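Local atomic coordinates of 150aa long hypothetical histidine triad nucleotide-binding protein (Sulfolobus tokodaii, PDB entry 2EO4), a protein that probably binds nucleotides and, as a zinc-containing member of the histidine triad family, hydrolyses or transfers at their alpha-phosphate. Residues H35-P40 with H96-P101. Residues are numbered along the deposited sequence; the frame is centred on the assembly and turned at random.
With PO4 (phosphate ion), chain C.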
loop_
_atom_site.group_PDB
_atom_site.type_symbol
_atom_site.label_atom_id
_atom_site.label_comp_id
_atom_site.label_asym_id
_atom_site.label_seq_id
_atom_site.Cartn_x
_atom_site.Cartn_y
_atom_site.Cartn_z
ATOM N N HIS A 35 12.998 6.158 5.650
ATOM C CA HIS A 35 11.935 5.167 5.838
ATOM C C HIS A 35 10.991 5.691 6.921
ATOM O O HIS A 35 11.409 5.968 8.046
ATOM C CB HIS A 35 12.565 3.829 6.256
ATOM C CG HIS A 35 11.591 2.697 6.391
ATOM N ND1 HIS A 35 11.994 1.409 6.675
ATOM C CD2 HIS A 35 10.239 2.658 6.311
ATOM C CE1 HIS A 35 10.933 0.627 6.766
ATOM N NE2 HIS A 35 9.855 1.360 6.551
ATOM N N THR A 36 9.715 5.823 6.568
ATOM C CA THR A 36 8.707 6.355 7.476
ATOM C C THR A 36 7.456 5.490 7.528
ATOM O O THR A 36 7.142 4.775 6.575
ATOM C CB THR A 36 8.316 7.784 7.034
ATOM O OG1 THR A 36 9.455 8.636 7.170
ATOM C CG2 THR A 36 7.159 8.334 7.872
ATOM N N LEU A 37 6.751 5.555 8.654
ATOM C CA LEU A 37 5.525 4.795 8.840
ATOM C C LEU A 37 4.371 5.775 9.030
ATOM O O LEU A 37 4.462 6.694 9.839
ATOM C CB LEU A 37 5.655 3.900 10.071
ATOM C CG LEU A 37 6.981 3.136 10.062
ATOM C CD1 LEU A 37 7.281 2.562 11.422
ATOM C CD2 LEU A 37 6.920 2.053 8.992
ATOM N N VAL A 38 3.299 5.588 8.267
ATOM C CA VAL A 38 2.133 6.455 8.378
ATOM C C VAL A 38 1.081 5.638 9.102
ATOM O O VAL A 38 0.779 4.510 8.710
ATOM C CB VAL A 38 1.594 6.873 6.998
ATOM C CG1 VAL A 38 0.401 7.809 7.172
ATOM C CG2 VAL A 38 2.693 7.561 6.201
ATOM N N ILE A 39 0.523 6.203 10.164
ATOM C CA ILE A 39 -0.454 5.466 10.942
ATOM C C ILE A 39 -1.676 6.245 11.392
ATOM O O ILE A 39 -1.628 7.467 11.565
ATOM C CB ILE A 39 0.177 4.931 12.248
ATOM C CG1 ILE A 39 0.547 6.112 13.155
ATOM C CG2 ILE A 39 1.428 4.121 11.947
ATOM C CD1 ILE A 39 0.988 5.720 14.550
ATOM N N PRO A 40 -2.804 5.538 11.553
ATOM C CA PRO A 40 -4.021 6.195 12.023
ATOM C C PRO A 40 -3.724 6.189 13.525
ATOM O O PRO A 40 -3.064 5.257 14.008
ATOM C CB PRO A 40 -5.123 5.190 11.688
ATOM C CG PRO A 40 -4.542 4.379 10.559
ATOM C CD PRO A 40 -3.109 4.214 10.990
ATOM N N HIS A 96 -0.197 0.288 9.811
ATOM C CA HIS A 96 0.767 1.288 9.391
ATOM C C HIS A 96 1.204 1.017 7.971
ATOM O O HIS A 96 1.291 -0.137 7.541
ATOM C CB HIS A 96 1.990 1.324 10.313
ATOM C CG HIS A 96 2.726 0.025 10.416
ATOM N ND1 HIS A 96 2.197 -1.085 11.038
ATOM C CD2 HIS A 96 3.980 -0.318 10.039
ATOM C CE1 HIS A 96 3.095 -2.054 11.045
ATOM N NE2 HIS A 96 4.186 -1.614 10.445
ATOM N N VAL A 97 1.460 2.098 7.247
ATOM C CA VAL A 97 1.907 2.016 5.864
ATOM C C VAL A 97 3.366 2.430 5.815
ATOM O O VAL A 97 3.735 3.479 6.342
ATOM C CB VAL A 97 1.094 2.970 4.960
ATOM C CG1 VAL A 97 1.668 2.971 3.545
ATOM C CG2 VAL A 97 -0.366 2.533 4.933
ATOM N N HIS A 98 4.191 1.595 5.195
ATOM C CA HIS A 98 5.612 1.887 5.058
ATOM C C HIS A 98 5.846 2.748 3.821
ATOM O O HIS A 98 5.252 2.503 2.778
ATOM C CB HIS A 98 6.414 0.597 4.846
ATOM C CG HIS A 98 6.399 -0.342 6.010
ATOM N ND1 HIS A 98 7.403 -0.369 6.953
ATOM C CD2 HIS A 98 5.530 -1.321 6.356
ATOM C CE1 HIS A 98 7.155 -1.326 7.831
ATOM N NE2 HIS A 98 6.024 -1.919 7.491
ATOM N N ILE A 99 6.713 3.751 3.952
ATOM C CA ILE A 99 7.112 4.581 2.822
ATOM C C ILE A 99 8.625 4.395 2.842
ATOM O O ILE A 99 9.313 4.910 3.728
ATOM C CB ILE A 99 6.791 6.080 3.009
ATOM C CG1 ILE A 99 5.282 6.286 3.152
ATOM C CG2 ILE A 99 7.276 6.865 1.775
ATOM C CD1 ILE A 99 4.888 7.747 3.439
ATOM N N ILE A 100 9.129 3.639 1.873
ATOM C CA ILE A 100 10.552 3.327 1.779
ATOM C C ILE A 100 11.160 3.956 0.525
ATOM O O ILE A 100 10.894 3.519 -0.593
ATOM C CB ILE A 100 10.751 1.793 1.735
ATOM C CG1 ILE A 100 10.116 1.161 2.979
ATOM C CG2 ILE A 100 12.240 1.453 1.661
ATOM C CD1 ILE A 100 10.111 -0.366 2.970
ATOM N N PRO A 101 11.983 4.999 0.701
ATOM C CA PRO A 101 12.619 5.685 -0.430
ATOM C C PRO A 101 13.641 4.851 -1.192
ATOM O O PRO A 101 14.332 4.008 -0.619
ATOM C CB PRO A 101 13.274 6.905 0.226
ATOM C CG PRO A 101 12.421 7.150 1.444
ATOM C CD PRO A 101 12.215 5.738 1.953
HETATM P P PO4 C . 5.470 -4.525 9.779
HETATM O O1 PO4 C . 6.125 -3.242 10.127
HETATM O O2 PO4 C . 4.711 -4.376 8.512
HETATM O O3 PO4 C . 6.516 -5.578 9.612
HETATM O O4 PO4 C . 4.538 -4.920 10.871
#
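His35 meets His98 rim to rim. The two ring planes are turned 45° to each other, and neither ring lies over the other. His35 NE2 and His98 ND1 share a hydrogen bond 3.0 Å long. The His35 side chain reaches there with CG anti to the backbone N (chi1 -176°). Ile100 CG1 lies over one face of this ring, 3.7 Å from its centroid, as a CH-pi contact. Val31 N is hydrogen-bonded to His35 ND1, so both ring nitrogens are held. An alanine at His35 would probably leave His98 ND1 without this partner, leave the His98 ring less fixed in its rotation and strip Ile100 CG1 of its aromatic cover.

Leu37 CD2 presses on the same His98 ring, 3.2 Å from ND1. It also comes to the edge of the His96 ring. Ile39 CG2 packs on His96 CB at 3.3 Å. The rings of His96 and His98 stand on the same side of the sheet, with Leu37 beside them. On the other face Val38 CG2 touches Ile99 CD1 at 3.5 Å, on the side of helix 52-72.

The backbones form neighbouring antiparallel strands. Thr36 with Ile99 and Val38 with Val97 are hydrogen-bonded pairs, each closed by two N-H...O bonds. Leu37 and His98 make the non-hydrogen-bonded pair between them.

His96 and His98 belong to the histidine triad motif, and His96 is the predicted nucleophile that would carry AMP. A phosphate ion, probably from the crystallisation liquor, lies at the edge of both rings. His96 NE2 donates to its O1 at 2.6 Å, and His98 NE2 to its O2 at 3.0 Å. This is consistent with a site for a nucleotide phosphate, in which His35 sits in a second shell and, with its bond to ND1, probably limits the rotation of His98.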